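Local coordinates for penaeus monodon metallodensovirus major capsid protein (Penaeus monodon metallodensovirus, PDB 6WH7) that forms the icosahedral shell of a shrimp-infecting densovirus, sixty copies of the major capsid protein assembling into the particle, at residues K108-S111 / M112-C116; R73-T76 / P77-I81; W178-S181 / S182-E185; L303-Q306 / G307-I311. All coordinates share one frame; numbering follows the deposited sequence.

Each of these four contacts is local, formed within eight or nine consecutive residues, and they follow one another in series, none nested in or crossing another. From the N terminus, interaction 2 comes first, at the corner joining strands 59-75 and 79-83, which belong to different sheets. Interaction 1 follows, carrying helix 108-113 towards strand 118-135. Interaction 3 closes a turn where strand 169-179 ends, its centre about 17 Å from that of interaction 2. Interaction 4 shapes the loop between strand 287-302 and helix 312-318. It touches interaction 1, Trp304 NE1 probably hydrogen-bonding Ala115 O at 2.9 Å, and both meet the same second subunit.

Interaction 1. Residues K108-S111 / M112-C116; sequences KNYS and MLLAC
Tyr110 meets the two leucines three and four residues further on, Leu113 and Leu114, and the ring receives a methyl of each at an oblique angle. The side chain of Leu113 runs at about a right angle to that of Tyr110, setting its CD1 3.7 Å from ring atom CD1 of Tyr110. Leu114 approaches the other half of the ring: its CD1 is 3.7 Å from Tyr110 CE2, while its CD2 comes within 3.8 Å of Tyr110 OH. What brings the ring to both is a first torsion of -176°, which leans it beside its own carbonyl carbon. Beneath these side chains run the i to i+4 bonds of an alpha-helical turn, Met112 N to Lys108 O (3.2 Å), Leu113 N to Asn109 O (3.1 Å) and Leu114 N to Tyr110 O (3.2 Å). Met112, fully extended, leads away to pack on Cys116 of a second subunit, and Ser111 OG is hydrogen-bonded to Asn312 ND2 of that subunit. The phenol oxygen of Tyr110 is held by the backbone N of Tyr234. Within the chain, Tyr110 rests on Ile64 of strand 59-75, while Leu113 touches Thr62 of 59-75, His119 of 118-135 and both Phe299 and Phe301 of 287-302.

Interaction 2. Residues R73-T76 / P77-I81; sequences RGLT and PTEMI
Pro77 follows Thr76 at the apex of a short connection between strands 59-75 and 79-83, where the chain leaves one sheet of the capsid protein's jelly-roll-type fold for another. Its ring packs on Pro277 and Gln284, and Thr78, carrying the chain round, lays its side chain on Ser191. Glu79 then reaches back over the turn to hold it closed. Its CG sits between the backbone N and the carbonyl carbon (chi1 59°), and from there the chain runs out extended to bring the carboxylate to Thr76. OE2 of Glu79 accepts the backbone N-H of Thr76 on its anti lone pair, the N-H pointing almost straight at it (171°); the modelled 2.5 Å from Thr76 N to Glu79 OE2 is short, and its exact length is uncertain. The same oxygen takes a second, weak bond from Thr76 OG1 at 3.0 Å, so backbone and side chain of one residue share one acceptor. Glu79 OE1 is paired with Lys173 in a salt bridge, which fixes the other side of the carboxylate. Leu75 slides past the Glu79 side chain in the opposite direction, its CD1 3.4 Å from Glu79 CG. At Met80 the bond from CA to CB points away from the turn, and the side chain touches Tyr272. Ile81 returns to the turn's apolar side: its CG1 lies 3.7 Å from Leu75 CD2, and its CD1 4.0 Å from Leu75 CD1.

Interaction 3. Residues W178-S181 / S182-E185; sequences WPVS and SMRE
Val180 and Met183 touch through their ends, Val180 CG2 lying 3.6 Å from Met183 CE. The methionine arrives there in two steps: CG lies anti to the backbone N (chi1 -175°), and a bend at chi3 of -73° then turns the terminal methyl onto the valine. Closer to the backbone, Met183 CB rests 3.4 Å from Val180 O, so one residue is met at both its carbonyl and its branch. At the ends of the turn, Pro179 CB and Ser182 CB are 3.9 Å apart. These contacts belong to a type I beta turn with Val180 and Ser181 at its corners, closed by Ser182 N bonding to Pro179 O at 3.2 Å. The N-H lies well above the plane of that carbonyl, rather than on a lone pair. Pro179 O has a second donor in Tyr188 OH, and the Tyr188 ring stacks on Trp178 just before the turn. Helix 88-92 forms the next layer, offering Arg89 to both Val180 and Met183, and Phe90 to Met183. Further out, Arg184 sends NH1 to Phe90 O and Thr295 OG1, while the backbone of Val180 bonds to Ser339, next to strand 340-345, on which Met183 packs through Ile341.

Interaction 4. Residues L303-Q306 / G307-I311; sequences LWEQ and GVQGI
Glu305 and Gln309 stack their flat ends in an offset fashion, the carboxylate and amide planes only 23° apart, with the two side chains crossing at a slant. The nearest approach is made by the aliphatic stem of the acid: Glu305 CG lies 3.8 Å from the amide carbon CD of Gln309, and Glu305 CB is 3.9 Å from Gln309 OE1. A bend at chi2 (85°) turns the carboxylate of Glu305, whose OE1 lies in the ring plane at the edge of Trp304, whereas Gln309 reaches across fully extended. Their polar ends are engaged by others. Glu305 OE2 makes salt bridges with Lys117 and with Arg352 of a fourth subunit, OE1 is hydrogen-bonded to His315, and Gln309 NE2 donates to Leu318 O. The two charged partners would be expected to favour the ionised carboxylate. From Gly307 to Ile311 the backbone makes a short 3-10 turn, with Gly310 N bonded to Gly307 O and Ile311 N to Val308 O, each at 3.1 Å. Two glycines fit into this turn. Gly307 takes backbone angles that would jam a CB against Gln306 O, and at Gly310 the side where a CB would stand is occupied by Glu305 O, which receives a CA-H...O contact from Gly310 CA at 3.3 Å. Gln306 pairs OE1 with Lys65 N and NE2 with Ala63 O of a second subunit.

Interaction 1. Residues K108-S111 / M112-C116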
loop_
_atom_site.group_PDB
_atom_site.type_symbol
_atom_site.label_atom_id
_atom_site.label_comp_id
_atom_site.label_asym_id
_atom_site.label_seq_id
_atom_site.Cartn_x
_atom_site.Cartn_y
_atom_site.Cartn_z
ATOM N N LYS A 108 11.455 -83.300 -52.225
ATOM C CA LYS A 108 12.073 -82.647 -53.368
ATOM C C LYS A 108 12.895 -81.434 -52.970
ATOM O O LYS A 108 13.816 -81.068 -53.702
ATOM C CB LYS A 108 11.026 -82.245 -54.395
ATOM C CG LYS A 108 10.373 -83.415 -55.053
ATOM C CD LYS A 108 9.517 -82.993 -56.194
ATOM C CE LYS A 108 10.383 -82.519 -57.326
ATOM N NZ LYS A 108 11.229 -83.606 -57.862
ATOM N N ASN A 109 12.589 -80.801 -51.840
ATOM C CA ASN A 109 13.446 -79.723 -51.371
ATOM C C ASN A 109 14.829 -80.226 -51.022
ATOM O O ASN A 109 15.796 -79.466 -51.094
ATOM C CB ASN A 109 12.836 -79.023 -50.165
ATOM C CG ASN A 109 11.764 -78.060 -50.549
ATOM O OD1 ASN A 109 11.715 -77.595 -51.678
ATOM N ND2 ASN A 109 10.906 -77.729 -49.607
ATOM N N TYR A 110 14.950 -81.490 -50.641
ATOM C CA TYR A 110 16.275 -81.995 -50.335
ATOM C C TYR A 110 17.056 -82.299 -51.601
ATOM O O TYR A 110 18.234 -81.949 -51.700
ATOM C CB TYR A 110 16.198 -83.236 -49.462
ATOM C CG TYR A 110 17.573 -83.679 -49.080
ATOM C CD1 TYR A 110 18.270 -83.005 -48.102
ATOM C CD2 TYR A 110 18.193 -84.732 -49.722
ATOM C CE1 TYR A 110 19.524 -83.372 -47.755
ATOM C CE2 TYR A 110 19.457 -85.112 -49.379
ATOM C CZ TYR A 110 20.115 -84.422 -48.393
ATOM O OH TYR A 110 21.377 -84.773 -48.020
ATOM N N SER A 111 16.424 -82.957 -52.572
ATOM C CA SER A 111 17.081 -83.201 -53.848
ATOM C C SER A 111 17.563 -81.912 -54.481
ATOM O O SER A 111 18.479 -81.936 -55.307
ATOM C CB SER A 111 16.130 -83.921 -54.795
ATOM O OG SER A 111 15.786 -85.193 -54.278
ATOM N N MET A 112 16.953 -80.794 -54.117
ATOM C CA MET A 112 17.418 -79.491 -54.552
ATOM C C MET A 112 18.605 -78.999 -53.737
ATOM O O MET A 112 19.541 -78.421 -54.295
ATOM C CB MET A 112 16.282 -78.495 -54.465
ATOM C CG MET A 112 16.776 -77.116 -54.597
ATOM S SD MET A 112 15.474 -75.943 -54.793
ATOM C CE MET A 112 16.436 -74.478 -54.502
ATOM N N LEU A 113 18.579 -79.202 -52.419
ATOM C CA LEU A 113 19.723 -78.852 -51.586
ATOM C C LEU A 113 21.009 -79.471 -52.097
ATOM O O LEU A 113 22.089 -78.928 -51.848
ATOM C CB LEU A 113 19.488 -79.303 -50.153
ATOM C CG LEU A 113 18.351 -78.626 -49.409
ATOM C CD1 LEU A 113 18.153 -79.299 -48.088
ATOM C CD2 LEU A 113 18.664 -77.177 -49.218
ATOM N N LEU A 114 20.917 -80.596 -52.790
ATOM C CA LEU A 114 22.077 -81.224 -53.389
ATOM C C LEU A 114 22.513 -80.535 -54.669
ATOM O O LEU A 114 23.629 -80.781 -55.135
ATOM C CB LEU A 114 21.773 -82.693 -53.655
ATOM C CG LEU A 114 21.416 -83.443 -52.377
ATOM C CD1 LEU A 114 21.093 -84.882 -52.687
ATOM C CD2 LEU A 114 22.530 -83.331 -51.363
ATOM N N ALA A 115 21.665 -79.691 -55.247
ATOM C CA ALA A 115 22.055 -78.826 -56.349
ATOM C C ALA A 115 22.641 -77.508 -55.871
ATOM O O ALA A 115 23.169 -76.749 -56.687
ATOM C CB ALA A 115 20.854 -78.553 -57.255
ATOM N N CYS A 116 22.535 -77.215 -54.585
ATOM C CA CYS A 116 23.193 -76.073 -53.983
ATOM C C CYS A 116 24.680 -76.352 -53.835
ATOM O O CYS A 116 25.135 -77.490 -53.940
ATOM C CB CYS A 116 22.594 -75.775 -52.617
ATOM S SG CYS A 116 20.840 -75.511 -52.649
#

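Interaction 2. Residues R73-T76 / P77-I81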
loop_
_atom_site.group_PDB
_atom_site.type_symbol
_atom_site.label_atom_id
_atom_site.label_comp_id
_atom_site.label_asym_id
_atom_site.label_seq_id
_atom_site.Cartn_x
_atom_site.Cartn_y
_atom_site.Cartn_z
ATOM N N ARG A 73 1.811 -100.864 -31.471
ATOM C CA ARG A 73 1.041 -102.012 -31.031
ATOM C C ARG A 73 1.955 -103.118 -30.540
ATOM O O ARG A 73 3.092 -103.261 -30.996
ATOM C CB ARG A 73 0.152 -102.554 -32.141
ATOM C CG ARG A 73 -0.994 -101.661 -32.488
ATOM C CD ARG A 73 -1.862 -102.354 -33.482
ATOM N NE ARG A 73 -2.302 -103.629 -32.935
ATOM C CZ ARG A 73 -3.303 -103.765 -32.076
ATOM N NH1 ARG A 73 -3.972 -102.704 -31.660
ATOM N NH2 ARG A 73 -3.628 -104.965 -31.629
ATOM N N GLY A 74 1.434 -103.909 -29.607
ATOM C CA GLY A 74 2.163 -105.049 -29.095
ATOM C C GLY A 74 3.368 -104.704 -28.262
ATOM O O GLY A 74 4.279 -105.524 -28.142
ATOM N N LEU A 75 3.396 -103.519 -27.668
ATOM C CA LEU A 75 4.545 -103.067 -26.897
ATOM C C LEU A 75 4.293 -103.426 -25.438
ATOM O O LEU A 75 3.374 -102.891 -24.814
ATOM C CB LEU A 75 4.742 -101.565 -27.069
ATOM C CG LEU A 75 6.021 -100.932 -26.538
ATOM C CD1 LEU A 75 7.162 -101.341 -27.424
ATOM C CD2 LEU A 75 5.915 -99.428 -26.453
ATOM N N THR A 76 5.085 -104.343 -24.900
ATOM C CA THR A 76 4.981 -104.708 -23.498
ATOM C C THR A 76 5.616 -103.616 -22.649
ATOM O O THR A 76 6.301 -102.734 -23.164
ATOM C CB THR A 76 5.637 -106.067 -23.261
ATOM O OG1 THR A 76 7.031 -105.998 -23.559
ATOM C CG2 THR A 76 5.001 -107.112 -24.142
ATOM N N PRO A 77 5.380 -103.618 -21.334
ATOM C CA PRO A 77 5.954 -102.556 -20.497
ATOM C C PRO A 77 7.462 -102.613 -20.370
ATOM O O PRO A 77 8.065 -101.616 -19.958
ATOM C CB PRO A 77 5.275 -102.778 -19.145
ATOM C CG PRO A 77 4.914 -104.200 -19.151
ATOM C CD PRO A 77 4.479 -104.475 -20.548
ATOM N N THR A 78 8.090 -103.741 -20.685
ATOM C CA THR A 78 9.542 -103.824 -20.623
ATOM C C THR A 78 10.188 -103.213 -21.859
ATOM O O THR A 78 11.205 -102.522 -21.758
ATOM C CB THR A 78 9.966 -105.281 -20.463
ATOM O OG1 THR A 78 9.417 -105.798 -19.248
ATOM C CG2 THR A 78 11.467 -105.398 -20.412
ATOM N N GLU A 79 9.618 -103.467 -23.027
ATOM C CA GLU A 79 10.120 -102.932 -24.278
ATOM C C GLU A 79 9.638 -101.500 -24.497
ATOM O O GLU A 79 8.629 -101.065 -23.943
ATOM C CB GLU A 79 9.701 -103.849 -25.423
ATOM C CG GLU A 79 8.218 -104.017 -25.538
ATOM C CD GLU A 79 7.819 -105.120 -26.494
ATOM O OE1 GLU A 79 8.675 -105.581 -27.265
ATOM O OE2 GLU A 79 6.639 -105.518 -26.490
ATOM N N MET A 80 10.394 -100.758 -25.302
ATOM C CA MET A 80 10.097 -99.359 -25.575
ATOM C C MET A 80 10.246 -99.094 -27.065
ATOM O O MET A 80 10.964 -99.800 -27.770
ATOM C CB MET A 80 11.033 -98.432 -24.803
ATOM C CG MET A 80 12.416 -98.393 -25.393
ATOM S SD MET A 80 13.676 -97.753 -24.309
ATOM C CE MET A 80 14.177 -99.271 -23.543
ATOM N N ILE A 81 9.556 -98.067 -27.540
ATOM C CA ILE A 81 9.730 -97.576 -28.902
ATOM C C ILE A 81 10.874 -96.583 -28.914
ATOM O O ILE A 81 10.919 -95.662 -28.097
ATOM C CB ILE A 81 8.444 -96.926 -29.432
ATOM C CG1 ILE A 81 7.337 -97.955 -29.571
ATOM C CG2 ILE A 81 8.696 -96.279 -30.769
ATOM C CD1 ILE A 81 7.650 -98.996 -30.577
#

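Interaction 3. Residues W178-S181 / S182-E185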
loop_
_atom_site.group_PDB
_atom_site.type_symbol
_atom_site.label_atom_id
_atom_site.label_comp_id
_atom_site.label_asym_id
_atom_site.label_seq_id
_atom_site.Cartn_x
_atom_site.Cartn_y
_atom_site.Cartn_z
ATOM N N TRP A 178 15.035 -103.611 -37.418
ATOM C CA TRP A 178 14.709 -102.198 -37.592
ATOM C C TRP A 178 14.894 -101.799 -39.048
ATOM O O TRP A 178 15.949 -101.272 -39.423
ATOM C CB TRP A 178 15.572 -101.320 -36.694
ATOM C CG TRP A 178 15.232 -101.413 -35.262
ATOM C CD1 TRP A 178 14.203 -102.097 -34.713
ATOM C CD2 TRP A 178 15.917 -100.784 -34.183
ATOM N NE1 TRP A 178 14.197 -101.938 -33.357
ATOM C CE2 TRP A 178 15.245 -101.133 -33.005
ATOM C CE3 TRP A 178 17.039 -99.961 -34.098
ATOM C CZ2 TRP A 178 15.654 -100.690 -31.759
ATOM C CZ3 TRP A 178 17.441 -99.525 -32.866
ATOM C CH2 TRP A 178 16.751 -99.886 -31.711
ATOM N N PRO A 179 13.897 -102.036 -39.897
ATOM C CA PRO A 179 14.011 -101.615 -41.293
ATOM C C PRO A 179 14.149 -100.107 -41.391
ATOM O O PRO A 179 13.463 -99.357 -40.699
ATOM C CB PRO A 179 12.698 -102.098 -41.909
ATOM C CG PRO A 179 12.266 -103.197 -41.037
ATOM C CD PRO A 179 12.655 -102.783 -39.663
ATOM N N VAL A 180 15.056 -99.660 -42.259
ATOM C CA VAL A 180 15.237 -98.227 -42.410
ATOM C C VAL A 180 14.078 -97.635 -43.189
ATOM O O VAL A 180 13.831 -96.429 -43.110
ATOM C CB VAL A 180 16.580 -97.913 -43.093
ATOM C CG1 VAL A 180 16.492 -98.129 -44.583
ATOM C CG2 VAL A 180 17.035 -96.539 -42.769
ATOM N N SER A 181 13.346 -98.465 -43.932
ATOM C CA SER A 181 12.169 -98.031 -44.667
ATOM C C SER A 181 10.949 -97.896 -43.781
ATOM O O SER A 181 9.930 -97.365 -44.225
ATOM C CB SER A 181 11.862 -99.015 -45.788
ATOM O OG SER A 181 11.516 -100.279 -45.260
ATOM N N SER A 182 11.018 -98.401 -42.560
ATOM C CA SER A 182 9.941 -98.313 -41.595
ATOM C C SER A 182 10.130 -97.159 -40.625
ATOM O O SER A 182 9.409 -97.080 -39.630
ATOM C CB SER A 182 9.816 -99.627 -40.841
ATOM O OG SER A 182 8.722 -99.573 -39.963
ATOM N N MET A 183 11.107 -96.290 -40.877
ATOM C CA MET A 183 11.627 -95.400 -39.846
ATOM C C MET A 183 10.552 -94.492 -39.262
ATOM O O MET A 183 10.463 -94.333 -38.041
ATOM C CB MET A 183 12.773 -94.571 -40.414
ATOM C CG MET A 183 13.448 -93.698 -39.393
ATOM S SD MET A 183 14.890 -92.868 -40.053
ATOM C CE MET A 183 16.023 -94.236 -40.142
ATOM N N ARG A 184 9.730 -93.874 -40.111
ATOM C CA ARG A 184 8.866 -92.815 -39.597
ATOM C C ARG A 184 7.676 -93.345 -38.816
ATOM O O ARG A 184 7.293 -92.743 -37.811
ATOM C CB ARG A 184 8.392 -91.897 -40.712
ATOM C CG ARG A 184 9.431 -90.917 -41.160
ATOM C CD ARG A 184 8.832 -89.996 -42.169
ATOM N NE ARG A 184 7.736 -89.236 -41.587
ATOM C CZ ARG A 184 7.887 -88.091 -40.941
ATOM N NH1 ARG A 184 9.088 -87.562 -40.804
ATOM N NH2 ARG A 184 6.833 -87.474 -40.441
ATOM N N GLU A 185 7.054 -94.438 -39.237
ATOM C CA GLU A 185 6.093 -95.056 -38.335
ATOM C C GLU A 185 6.890 -95.771 -37.267
ATOM O O GLU A 185 7.726 -96.623 -37.576
ATOM C CB GLU A 185 5.137 -96.003 -39.062
ATOM C CG GLU A 185 5.675 -97.340 -39.532
ATOM C CD GLU A 185 6.449 -97.225 -40.802
ATOM O OE1 GLU A 185 6.733 -96.086 -41.207
ATOM O OE2 GLU A 185 6.742 -98.266 -41.418
#

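Interaction 4. Residues L303-Q306 / G307-I311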
loop_
_atom_site.group_PDB
_atom_site.type_symbol
_atom_site.label_atom_id
_atom_site.label_comp_id
_atom_site.label_asym_id
_atom_site.label_seq_id
_atom_site.Cartn_x
_atom_site.Cartn_y
_atom_site.Cartn_z
ATOM N N LEU A 303 24.499 -70.732 -52.251
ATOM C CA LEU A 303 24.568 -70.873 -53.694
ATOM C C LEU A 303 26.003 -70.864 -54.192
ATOM O O LEU A 303 26.963 -70.728 -53.435
ATOM C CB LEU A 303 23.780 -69.767 -54.384
ATOM C CG LEU A 303 22.309 -69.776 -54.018
ATOM C CD1 LEU A 303 21.549 -68.772 -54.812
ATOM C CD2 LEU A 303 21.785 -71.107 -54.242
ATOM N N TRP A 304 26.131 -71.003 -55.503
ATOM C CA TRP A 304 27.398 -71.112 -56.197
ATOM C C TRP A 304 28.080 -69.757 -56.338
ATOM O O TRP A 304 27.470 -68.699 -56.175
ATOM C CB TRP A 304 27.180 -71.746 -57.560
ATOM C CG TRP A 304 26.646 -73.113 -57.426
ATOM C CD1 TRP A 304 25.347 -73.489 -57.510
ATOM C CD2 TRP A 304 27.389 -74.293 -57.133
ATOM N NE1 TRP A 304 25.234 -74.835 -57.317
ATOM C CE2 TRP A 304 26.477 -75.353 -57.080
ATOM C CE3 TRP A 304 28.740 -74.557 -56.925
ATOM C CZ2 TRP A 304 26.869 -76.654 -56.825
ATOM C CZ3 TRP A 304 29.123 -75.845 -56.672
ATOM C CH2 TRP A 304 28.196 -76.878 -56.625
ATOM N N GLU A 305 29.376 -69.810 -56.627
ATOM C CA GLU A 305 30.166 -68.603 -56.811
ATOM C C GLU A 305 29.659 -67.787 -57.989
ATOM O O GLU A 305 29.291 -68.328 -59.032
ATOM C CB GLU A 305 31.628 -68.963 -57.043
ATOM C CG GLU A 305 32.293 -69.633 -55.880
ATOM C CD GLU A 305 32.063 -71.122 -55.862
ATOM O OE1 GLU A 305 31.352 -71.632 -56.747
ATOM O OE2 GLU A 305 32.595 -71.785 -54.959
ATOM N N GLN A 306 29.649 -66.473 -57.821
ATOM C CA GLN A 306 29.337 -65.593 -58.929
ATOM C C GLN A 306 30.521 -65.482 -59.876
ATOM O O GLN A 306 31.664 -65.775 -59.526
ATOM C CB GLN A 306 28.943 -64.210 -58.434
ATOM C CG GLN A 306 27.662 -64.197 -57.675
ATOM C CD GLN A 306 26.526 -64.750 -58.483
ATOM O OE1 GLN A 306 26.454 -64.547 -59.685
ATOM N NE2 GLN A 306 25.624 -65.452 -57.824
ATOM N N GLY A 307 30.231 -65.058 -61.088
ATOM C CA GLY A 307 31.269 -64.848 -62.061
ATOM C C GLY A 307 31.554 -66.087 -62.871
ATOM O O GLY A 307 30.828 -67.081 -62.847
ATOM N N VAL A 308 32.656 -66.011 -63.614
ATOM C CA VAL A 308 33.072 -67.130 -64.439
ATOM C C VAL A 308 33.442 -68.323 -63.580
ATOM O O VAL A 308 33.379 -69.462 -64.043
ATOM C CB VAL A 308 34.232 -66.692 -65.347
ATOM C CG1 VAL A 308 34.678 -67.819 -66.246
ATOM C CG2 VAL A 308 33.818 -65.500 -66.154
ATOM N N GLN A 309 33.792 -68.093 -62.317
ATOM C CA GLN A 309 34.099 -69.196 -61.419
ATOM C C GLN A 309 32.931 -70.159 -61.291
ATOM O O GLN A 309 33.138 -71.359 -61.091
ATOM C CB GLN A 309 34.473 -68.651 -60.049
ATOM C CG GLN A 309 35.036 -69.680 -59.115
ATOM C CD GLN A 309 35.457 -69.074 -57.815
ATOM O OE1 GLN A 309 35.293 -67.882 -57.598
ATOM N NE2 GLN A 309 36.049 -69.877 -56.957
ATOM N N GLY A 310 31.705 -69.661 -61.413
ATOM C CA GLY A 310 30.529 -70.488 -61.255
ATOM C C GLY A 310 29.925 -70.984 -62.550
ATOM O O GLY A 310 28.761 -71.378 -62.578
ATOM N N ILE A 311 30.691 -70.966 -63.624
ATOM C CA ILE A 311 30.244 -71.527 -64.892
ATOM C C ILE A 311 30.456 -73.033 -64.871
ATOM O O ILE A 311 31.488 -73.515 -64.402
ATOM C CB ILE A 311 30.993 -70.865 -66.060
ATOM C CG1 ILE A 311 30.672 -69.378 -66.119
ATOM C CG2 ILE A 311 30.669 -71.536 -67.362
ATOM C CD1 ILE A 311 29.215 -69.087 -66.301
#